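Local coordinates for protein ribonucleoside triphosphate reductase (Lactobacillus leichmannii, PDB 1L1L) that catalyses the B12-dependent reduction of ribonucleoside triphosphates to 2'-deoxyribonucleoside triphosphates, as an allosterically regulated monomer, at residues Arg593-Glu601 against Gly682-Lys690; Ala441-Phe452 against Ala528-Asn539. All coordinates share one frame; numbering follows the deposited sequence.

In the fold
Interactions 1 and 2 lie on opposite sides of the chain's centre, about 46 Å apart between centres and about 25 Å between nearest atoms, so neither touches the other. They follow in series along the chain: interaction 2 joins helices 436-450 and 512-536 before interaction 1 begins. Those helices belong to the run of helices and strands that includes strands 421-424, 471-474 and 545-546 of a mixed sheet, probably part of the ten-stranded alpha-beta barrel. Interaction 1 instead links edge strand 593-596 and the turn after it to the loop that leads into strand 690-692, the other outermost strand of a separate four-stranded antiparallel sheet. Interaction 2 thus joins two helices, interaction 1 a strand-end turn and a loop.

Interaction 1 of 2, residues Arg593-Glu601 against Gly682-Lys690; sequences RTEADIYTE and GGSLQQAPK
At the edge of the Tyr599 ring, in plane, lies the carbonyl O of Gln687, while CG1 of Ile598 sits over the centre of one face, 3.6 Å above the plane. The amide of Gln687 stands almost perpendicular to this ring, at 88°. In its own plane that amide donates from NE2 to Ala596 O, at 3.2 Å and nearly straight. Its other end, OE1, accepts from the backbone N of Ile598, also at 3.2 Å, with the N-H tilted out of the carbonyl plane. A glutamine suits this place because one flat group can serve a C=O and an N-H two residues apart, where the strand runs into the turn, and the two bonds fix which way the amide is flipped.

The turn links strand 593-596 to strand 603-611 at the edge of an antiparallel sheet. Within it, Asp597 OD1 accepts from Tyr599 N at 3.1 Å, an Asx turn that shapes the backbone. OD1 lies equally near Gln687 OE1, but both are acceptors and do not bond; OD2 of the same carboxylate forms a salt bridge with Arg576. Glu595 approaches the amide from the opposite direction, and its OE2 is paired with Arg574.

An extended side chain, with CG anti to the backbone N (chi1 -166°), carries the Gln687 amide across to the turn. Near its base, CB packs against Ile598 CD1 at 3.6 Å and beside Tyr599 CE2. The phenol in turn spans back to the loop, where OH accepts from Gln687 N at 3.2 Å and touches Leu685 CD2 at 3.8 Å.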
loop_
_atom_site.group_PDB
_atom_site.type_symbol
_atom_site.label_atom_id
_atom_site.label_comp_id
_atom_site.label_asym_id
_atom_site.label_seq_id
_atom_site.Cartn_x
_atom_site.Cartn_y
_atom_site.Cartn_z
ATOM N N ARG A 593 -7.995 -30.248 4.724
ATOM C CA ARG A 593 -8.731 -30.356 5.981
ATOM C C ARG A 593 -9.415 -29.025 6.240
ATOM O O ARG A 593 -8.829 -27.975 5.990
ATOM C CB ARG A 593 -7.786 -30.691 7.138
ATOM C CG ARG A 593 -7.252 -32.119 7.104
ATOM C CD ARG A 593 -6.694 -32.570 8.459
ATOM N NE ARG A 593 -6.164 -33.933 8.373
ATOM C CZ ARG A 593 -5.510 -34.561 9.347
ATOM N NH1 ARG A 593 -5.293 -33.959 10.510
ATOM N NH2 ARG A 593 -5.070 -35.801 9.158
ATOM N N THR A 594 -10.659 -29.075 6.717
ATOM C CA THR A 594 -11.423 -27.863 7.001
ATOM C C THR A 594 -12.089 -27.943 8.379
ATOM O O THR A 594 -12.253 -29.026 8.943
ATOM C CB THR A 594 -12.530 -27.615 5.949
ATOM O OG1 THR A 594 -13.547 -28.616 6.072
ATOM C CG2 THR A 594 -11.958 -27.671 4.535
ATOM N N GLU A 595 -12.487 -26.786 8.901
ATOM C CA GLU A 595 -13.128 -26.710 10.207
ATOM C C GLU A 595 -13.816 -25.358 10.302
ATOM O O GLU A 595 -13.413 -24.401 9.639
ATOM C CB GLU A 595 -12.070 -26.812 11.311
ATOM C CG GLU A 595 -11.189 -25.567 11.388
ATOM C CD GLU A 595 -9.947 -25.748 12.235
ATOM O OE1 GLU A 595 -10.078 -26.127 13.428
ATOM O OE2 GLU A 595 -8.834 -25.496 11.705
ATOM N N ALA A 596 -14.861 -25.277 11.116
ATOM C CA ALA A 596 -15.549 -24.008 11.287
ATOM C C ALA A 596 -14.566 -23.069 11.996
ATOM O O ALA A 596 -13.851 -23.480 12.906
ATOM C CB ALA A 596 -16.810 -24.208 12.128
ATOM N N ASP A 597 -14.509 -21.820 11.551
ATOM C CA ASP A 597 -13.611 -20.829 12.144
ATOM C C ASP A 597 -14.262 -20.379 13.454
ATOM O O ASP A 597 -15.450 -20.089 13.485
ATOM C CB ASP A 597 -13.442 -19.663 11.165
ATOM C CG ASP A 597 -12.785 -18.445 11.782
ATOM O OD1 ASP A 597 -11.872 -18.577 12.624
ATOM O OD2 ASP A 597 -13.189 -17.334 11.394
ATOM N N ILE A 598 -13.489 -20.347 14.528
ATOM C CA ILE A 598 -14.031 -19.951 15.835
ATOM C C ILE A 598 -14.023 -18.448 16.086
ATOM O O ILE A 598 -14.667 -17.969 17.025
ATOM C CB ILE A 598 -13.262 -20.631 16.997
ATOM C CG1 ILE A 598 -11.800 -20.171 17.008
ATOM C CG2 ILE A 598 -13.360 -22.139 16.872
ATOM C CD1 ILE A 598 -10.914 -20.923 17.985
ATOM N N TYR A 599 -13.298 -17.704 15.259
ATOM C CA TYR A 599 -13.197 -16.254 15.429
ATOM C C TYR A 599 -14.194 -15.442 14.611
ATOM O O TYR A 599 -14.373 -14.245 14.852
ATOM C CB TYR A 599 -11.779 -15.781 15.094
ATOM C CG TYR A 599 -10.705 -16.479 15.882
ATOM C CD1 TYR A 599 -10.677 -16.407 17.279
ATOM C CD2 TYR A 599 -9.745 -17.260 15.242
ATOM C CE1 TYR A 599 -9.735 -17.095 18.011
ATOM C CE2 TYR A 599 -8.793 -17.953 15.959
ATOM C CZ TYR A 599 -8.789 -17.876 17.348
ATOM O OH TYR A 599 -7.868 -18.600 18.055
ATOM N N THR A 600 -14.850 -16.083 13.653
ATOM C CA THR A 600 -15.801 -15.384 12.801
ATOM C C THR A 600 -16.973 -16.275 12.451
ATOM O O THR A 600 -16.806 -17.449 12.117
ATOM C CB THR A 600 -15.142 -14.920 11.478
ATOM O OG1 THR A 600 -13.872 -14.314 11.760
ATOM C CG2 THR A 600 -16.025 -13.903 10.769
ATOM N N GLU A 601 -18.165 -15.702 12.514
ATOM C CA GLU A 601 -19.392 -16.415 12.217
ATOM C C GLU A 601 -19.474 -16.816 10.739
ATOM O O GLU A 601 -18.940 -16.123 9.877
ATOM C CB GLU A 601 -20.572 -15.520 12.586
ATOM C CG GLU A 601 -21.919 -16.190 12.507
ATOM C CD GLU A 601 -22.986 -15.398 13.236
ATOM O OE1 GLU A 601 -22.953 -14.152 13.153
ATOM O OE2 GLU A 601 -23.861 -16.022 13.874
ATOM N N GLY A 682 1.891 -12.821 19.686
ATOM C CA GLY A 682 1.553 -14.217 19.473
ATOM C C GLY A 682 0.797 -14.802 20.651
ATOM O O GLY A 682 -0.375 -15.164 20.527
ATOM N N GLY A 683 1.472 -14.897 21.794
ATOM C CA GLY A 683 0.846 -15.435 22.991
ATOM C C GLY A 683 0.521 -16.909 22.864
ATOM O O GLY A 683 1.204 -17.756 23.446
ATOM N N SER A 684 -0.527 -17.211 22.105
ATOM C CA SER A 684 -0.964 -18.583 21.875
ATOM C C SER A 684 -2.392 -18.555 21.351
ATOM O O SER A 684 -3.321 -18.290 22.107
ATOM C CB SER A 684 -0.915 -19.389 23.177
ATOM O OG SER A 684 -1.293 -20.740 22.966
ATOM N N LEU A 685 -2.567 -18.802 20.058
ATOM C CA LEU A 685 -3.904 -18.814 19.477
ATOM C C LEU A 685 -4.372 -20.254 19.379
ATOM O O LEU A 685 -3.641 -21.120 18.904
ATOM C CB LEU A 685 -3.906 -18.163 18.094
ATOM C CG LEU A 685 -3.849 -16.636 18.039
ATOM C CD1 LEU A 685 -3.764 -16.169 16.594
ATOM C CD2 LEU A 685 -5.087 -16.064 18.699
ATOM N N GLN A 686 -5.588 -20.511 19.843
ATOM C CA GLN A 686 -6.146 -21.854 19.814
ATOM C C GLN A 686 -6.291 -22.385 18.385
ATOM O O GLN A 686 -6.078 -23.573 18.136
ATOM C CB GLN A 686 -7.496 -21.860 20.528
ATOM C CG GLN A 686 -8.177 -23.212 20.590
ATOM C CD GLN A 686 -9.088 -23.340 21.809
ATOM O OE1 GLN A 686 -9.776 -22.395 22.179
ATOM N NE2 GLN A 686 -9.100 -24.518 22.424
ATOM N N GLN A 687 -6.655 -21.509 17.459
ATOM C CA GLN A 687 -6.804 -21.887 16.053
ATOM C C GLN A 687 -5.911 -20.945 15.241
ATOM O O GLN A 687 -6.390 -20.090 14.498
ATOM C CB GLN A 687 -8.270 -21.746 15.624
ATOM C CG GLN A 687 -8.613 -22.425 14.303
ATOM C CD GLN A 687 -10.078 -22.270 13.930
ATOM O OE1 GLN A 687 -10.541 -21.176 13.606
ATOM N NE2 GLN A 687 -10.818 -23.369 13.983
ATOM N N ALA A 688 -4.602 -21.123 15.394
ATOM C CA ALA A 688 -3.601 -20.285 14.737
ATOM C C ALA A 688 -3.633 -20.227 13.215
ATOM O O ALA A 688 -3.747 -21.255 12.549
ATOM C CB ALA A 688 -2.207 -20.719 15.188
ATOM N N PRO A 689 -3.520 -19.014 12.645
ATOM C CA PRO A 689 -3.522 -18.848 11.190
ATOM C C PRO A 689 -2.255 -19.503 10.628
ATOM O O PRO A 689 -2.205 -19.883 9.461
ATOM C CB PRO A 689 -3.529 -17.329 11.010
ATOM C CG PRO A 689 -2.821 -16.838 12.227
ATOM C CD PRO A 689 -3.424 -17.706 13.317
ATOM N N LYS A 690 -1.238 -19.615 11.480
ATOM C CA LYS A 690 0.024 -20.253 11.123
ATOM C C LYS A 690 0.479 -21.121 12.290
ATOM O O LYS A 690 0.963 -20.622 13.307
ATOM C CB LYS A 690 1.098 -19.212 10.792
ATOM C CG LYS A 690 0.841 -18.448 9.506
ATOM C CD LYS A 690 2.023 -17.556 9.150
ATOM C CE LYS A 690 1.678 -16.581 8.028
ATOM N NZ LYS A 690 2.829 -15.667 7.711
#

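Interaction 2 of 2, residues Ala441-Phe452 against Ala528-Asn539; sequences ALAARYAKRVTF and ADQDYSKTLGCN
Lys448 reaches Asp529 by a bend at its second torsion: CG is anti to the backbone N, and chi2 of 77° then turns the chain so that NZ comes to the carboxylate. Arg445 leaves its helix with CG beside the backbone N and bends at chi3, which lays its guanidinium over the ring of Tyr532. The two flat groups stack with centres 3.6 Å apart and planes 29° from parallel, a cation-pi contact. Leu536 CD1 lies over the centre of the opposite face, so the ring is sandwiched between a cation and a methyl. Tyrosine fits here because its hydroxyl also has work to do: Arg449 NH1 donates to Tyr532 OH at 3.1 Å, within the guanidinium plane. Glu81 pairs with both arginines, Asn59 accepts from Arg449 NE, and Asp63 bonds the same hydroxyl.

Segments 441-450 and 528-536 of the two long helices cross at -44°, their axes 9.3 Å apart at closest approach. Small residues allow the approach at one end, where Ala528 CB meets Ala441 CB at 3.7 Å and also packs on Ala444. A Schellman motif with Gly537 at positive phi ends the second helix and turns Cys538 and Asn539 back toward the first. There Phe452 touches Leu536 CD1, and its CZ meets Cys538 CB at 3.9 Å, with the sulfur at the ring's edge.

Buried Lys448 NZ donates to the syn lone pair of Asp529 OD1 at 2.7 Å, to Asn539 O at 2.9 Å in the carbonyl plane, and weakly to Ser533 OG. Ser541 OG bonds both members of the pair. With its charge balanced by Asp529 and neutral oxygens around it, the ammonium is probably stable in its protonated form.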
loop_
_atom_site.group_PDB
_atom_site.type_symbol
_atom_site.label_atom_id
_atom_site.label_comp_id
_atom_site.label_asym_id
_atom_site.label_seq_id
_atom_site.Cartn_x
_atom_site.Cartn_y
_atom_site.Cartn_z
ATOM N N ALA A 441 15.159 -5.315 -16.001
ATOM C CA ALA A 441 15.044 -4.304 -17.038
ATOM C C ALA A 441 13.580 -4.236 -17.499
ATOM O O ALA A 441 13.048 -3.160 -17.759
ATOM C CB ALA A 441 15.989 -4.640 -18.216
ATOM N N LEU A 442 12.915 -5.385 -17.601
ATOM C CA LEU A 442 11.511 -5.378 -18.007
ATOM C C LEU A 442 10.725 -4.691 -16.882
ATOM O O LEU A 442 9.801 -3.921 -17.121
ATOM C CB LEU A 442 10.994 -6.811 -18.201
ATOM C CG LEU A 442 11.490 -7.553 -19.452
ATOM C CD1 LEU A 442 11.214 -9.050 -19.323
ATOM C CD2 LEU A 442 10.802 -6.982 -20.675
ATOM N N ALA A 443 11.133 -4.969 -15.655
ATOM C CA ALA A 443 10.464 -4.382 -14.494
ATOM C C ALA A 443 10.520 -2.861 -14.587
ATOM O O ALA A 443 9.489 -2.185 -14.555
ATOM C CB ALA A 443 11.133 -4.864 -13.225
ATOM N N ALA A 444 11.728 -2.330 -14.735
ATOM C CA ALA A 444 11.926 -0.887 -14.837
ATOM C C ALA A 444 11.061 -0.215 -15.898
ATOM O O ALA A 444 10.496 0.855 -15.672
ATOM C CB ALA A 444 13.402 -0.588 -15.090
ATOM N N ARG A 445 10.945 -0.844 -17.061
ATOM C CA ARG A 445 10.161 -0.267 -18.145
ATOM C C ARG A 445 8.669 -0.307 -17.872
ATOM O O ARG A 445 7.921 0.582 -18.309
ATOM C CB ARG A 445 10.471 -1.002 -19.460
ATOM C CG ARG A 445 11.926 -0.882 -19.920
ATOM C CD ARG A 445 12.211 -1.798 -21.133
ATOM N NE ARG A 445 11.452 -1.400 -22.318
ATOM C CZ ARG A 445 11.897 -0.564 -23.257
ATOM N NH1 ARG A 445 13.109 -0.036 -23.168
ATOM N NH2 ARG A 445 11.117 -0.238 -24.277
ATOM N N TYR A 446 8.222 -1.343 -17.164
ATOM C CA TYR A 446 6.806 -1.477 -16.842
ATOM C C TYR A 446 6.445 -0.267 -15.999
ATOM O O TYR A 446 5.522 0.475 -16.315
ATOM C CB TYR A 446 6.556 -2.766 -16.043
ATOM C CG TYR A 446 5.109 -3.008 -15.646
ATOM C CD1 TYR A 446 4.503 -2.273 -14.619
ATOM C CD2 TYR A 446 4.332 -3.950 -16.322
ATOM C CE1 TYR A 446 3.156 -2.472 -14.285
ATOM C CE2 TYR A 446 2.993 -4.154 -15.995
ATOM C CZ TYR A 446 2.410 -3.415 -14.983
ATOM O OH TYR A 446 1.076 -3.616 -14.689
ATOM N N ALA A 447 7.218 -0.070 -14.938
ATOM C CA ALA A 447 6.996 1.043 -14.014
ATOM C C ALA A 447 7.076 2.383 -14.736
ATOM O O ALA A 447 6.189 3.229 -14.601
ATOM C CB ALA A 447 8.023 0.989 -12.889
ATOM N N LYS A 448 8.142 2.570 -15.508
ATOM C CA LYS A 448 8.332 3.812 -16.239
ATOM C C LYS A 448 7.087 4.181 -17.034
ATOM O O LYS A 448 6.706 5.349 -17.103
ATOM C CB LYS A 448 9.518 3.695 -17.197
ATOM C CG LYS A 448 10.043 5.038 -17.664
ATOM C CD LYS A 448 10.889 5.682 -16.568
ATOM C CE LYS A 448 11.316 7.085 -16.943
ATOM N NZ LYS A 448 12.391 7.569 -16.043
ATOM N N ARG A 449 6.455 3.187 -17.647
ATOM C CA ARG A 449 5.261 3.451 -18.433
ATOM C C ARG A 449 4.099 3.954 -17.583
ATOM O O ARG A 449 3.391 4.892 -17.968
ATOM C CB ARG A 449 4.856 2.207 -19.225
ATOM C CG ARG A 449 5.647 2.042 -20.551
ATOM C CD ARG A 449 4.993 1.005 -21.482
ATOM N NE ARG A 449 5.070 -0.358 -20.950
ATOM C CZ ARG A 449 6.169 -1.102 -20.929
ATOM N NH1 ARG A 449 7.314 -0.632 -21.415
ATOM N NH2 ARG A 449 6.127 -2.324 -20.417
ATOM N N VAL A 450 3.901 3.344 -16.418
ATOM C CA VAL A 450 2.819 3.778 -15.547
ATOM C C VAL A 450 2.888 5.299 -15.344
ATOM O O VAL A 450 1.857 5.965 -15.243
ATOM C CB VAL A 450 2.895 3.050 -14.175
ATOM C CG1 VAL A 450 1.901 3.652 -13.194
ATOM C CG2 VAL A 450 2.597 1.575 -14.362
ATOM N N THR A 451 4.096 5.854 -15.309
ATOM C CA THR A 451 4.252 7.297 -15.112
ATOM C C THR A 451 3.664 8.159 -16.235
ATOM O O THR A 451 3.639 9.387 -16.128
ATOM C CB THR A 451 5.730 7.697 -14.919
ATOM O OG1 THR A 451 6.433 7.601 -16.166
ATOM C CG2 THR A 451 6.391 6.801 -13.898
ATOM N N PHE A 452 3.201 7.530 -17.317
ATOM C CA PHE A 452 2.594 8.291 -18.406
ATOM C C PHE A 452 1.074 8.134 -18.404
ATOM O O PHE A 452 0.389 8.605 -19.318
ATOM C CB PHE A 452 3.164 7.866 -19.771
ATOM C CG PHE A 452 4.579 8.315 -20.004
ATOM C CD1 PHE A 452 5.647 7.572 -19.525
ATOM C CD2 PHE A 452 4.844 9.496 -20.694
ATOM C CE1 PHE A 452 6.958 7.991 -19.725
ATOM C CE2 PHE A 452 6.156 9.924 -20.900
ATOM C CZ PHE A 452 7.214 9.172 -20.417
ATOM N N ALA A 528 18.672 0.184 -17.485
ATOM C CA ALA A 528 17.391 0.036 -18.156
ATOM C C ALA A 528 16.636 1.366 -18.167
ATOM O O ALA A 528 16.062 1.752 -19.181
ATOM C CB ALA A 528 16.564 -1.039 -17.455
ATOM N N ASP A 529 16.625 2.070 -17.036
ATOM C CA ASP A 529 15.927 3.356 -16.966
ATOM C C ASP A 529 16.628 4.432 -17.794
ATOM O O ASP A 529 15.970 5.244 -18.427
ATOM C CB ASP A 529 15.815 3.833 -15.516
ATOM C CG ASP A 529 15.357 5.285 -15.408
ATOM O OD1 ASP A 529 14.204 5.593 -15.789
ATOM O OD2 ASP A 529 16.164 6.120 -14.931
ATOM N N GLN A 530 17.955 4.442 -17.784
ATOM C CA GLN A 530 18.689 5.447 -18.554
ATOM C C GLN A 530 18.388 5.325 -20.049
ATOM O O GLN A 530 18.051 6.312 -20.706
ATOM C CB GLN A 530 20.196 5.316 -18.321
ATOM C CG GLN A 530 20.635 5.563 -16.884
ATOM C CD GLN A 530 22.132 5.393 -16.694
ATOM O OE1 GLN A 530 22.726 4.424 -17.170
ATOM N NE2 GLN A 530 22.749 6.330 -15.985
ATOM N N ASP A 531 18.493 4.111 -20.582
ATOM C CA ASP A 531 18.238 3.896 -22.001
ATOM C C ASP A 531 16.792 4.205 -22.386
ATOM O O ASP A 531 16.548 4.883 -23.384
ATOM C CB ASP A 531 18.586 2.456 -22.399
ATOM C CG ASP A 531 20.016 2.071 -22.034
ATOM O OD1 ASP A 531 20.839 2.976 -21.767
ATOM O OD2 ASP A 531 20.325 0.856 -22.024
ATOM N N TYR A 532 15.835 3.723 -21.593
ATOM C CA TYR A 532 14.419 3.948 -21.885
ATOM C C TYR A 532 14.042 5.419 -21.774
ATOM O O TYR A 532 13.126 5.887 -22.447
ATOM C CB TYR A 532 13.542 3.109 -20.944
ATOM C CG TYR A 532 12.115 2.874 -21.421
ATOM C CD1 TYR A 532 11.784 2.914 -22.777
ATOM C CD2 TYR A 532 11.106 2.545 -20.514
ATOM C CE1 TYR A 532 10.485 2.632 -23.214
ATOM C CE2 TYR A 532 9.810 2.258 -20.940
ATOM C CZ TYR A 532 9.504 2.304 -22.287
ATOM O OH TYR A 532 8.221 2.021 -22.699
ATOM N N SER A 533 14.743 6.142 -20.910
ATOM C CA SER A 533 14.477 7.564 -20.729
ATOM C C SER A 533 14.907 8.288 -22.003
ATOM O O SER A 533 14.246 9.214 -22.459
ATOM C CB SER A 533 15.252 8.099 -19.521
ATOM O OG SER A 533 14.814 7.463 -18.332
ATOM N N LYS A 534 16.021 7.847 -22.574
ATOM C CA LYS A 534 16.530 8.433 -23.806
ATOM C C LYS A 534 15.502 8.218 -24.921
ATOM O O LYS A 534 15.022 9.173 -25.532
ATOM C CB LYS A 534 17.862 7.776 -24.181
ATOM C CG LYS A 534 18.386 8.156 -25.566
ATOM C CD LYS A 534 18.461 9.666 -25.720
ATOM C CE LYS A 534 18.943 10.089 -27.102
ATOM N NZ LYS A 534 18.911 11.573 -27.224
ATOM N N THR A 535 15.162 6.956 -25.163
ATOM C CA THR A 535 14.201 6.589 -26.196
ATOM C C THR A 535 12.899 7.384 -26.119
ATOM O O THR A 535 12.389 7.858 -27.135
ATOM C CB THR A 535 13.846 5.094 -26.106
ATOM O OG1 THR A 535 15.004 4.301 -26.393
ATOM C CG2 THR A 535 12.756 4.762 -27.078
ATOM N N LEU A 536 12.356 7.513 -24.913
ATOM C CA LEU A 536 11.108 8.237 -24.714
ATOM C C LEU A 536 11.314 9.743 -24.662
ATOM O O LEU A 536 10.396 10.516 -24.943
ATOM C CB LEU A 536 10.435 7.773 -23.421
ATOM C CG LEU A 536 9.983 6.317 -23.404
ATOM C CD1 LEU A 536 9.267 6.029 -22.092
ATOM C CD2 LEU A 536 9.056 6.061 -24.582
ATOM N N GLY A 537 12.521 10.152 -24.295
ATOM C CA GLY A 537 12.828 11.567 -24.208
ATOM C C GLY A 537 12.317 12.237 -22.944
ATOM O O GLY A 537 12.089 13.446 -22.937
ATOM N N CYS A 538 12.137 11.466 -21.873
ATOM C CA CYS A 538 11.653 12.018 -20.601
ATOM C C CYS A 538 12.793 12.047 -19.595
ATOM O O CYS A 538 13.909 11.644 -19.904
ATOM C CB CYS A 538 10.534 11.148 -20.032
ATOM S SG CYS A 538 11.126 9.531 -19.452
ATOM N N ASN A 539 12.504 12.510 -18.382
ATOM C CA ASN A 539 13.510 12.565 -17.330
ATOM C C ASN A 539 13.805 11.167 -16.810
ATOM O O ASN A 539 12.947 10.285 -16.862
ATOM C CB ASN A 539 13.013 13.435 -16.179
ATOM C CG ASN A 539 12.883 14.883 -16.568
ATOM O OD1 ASN A 539 13.868 15.520 -16.929
ATOM N ND2 ASN A 539 11.663 15.413 -16.509
HETATM O O HOH W 1 12.680 2.847 -16.687
HETATM O O HOH W 2 15.678 -0.183 -21.398
#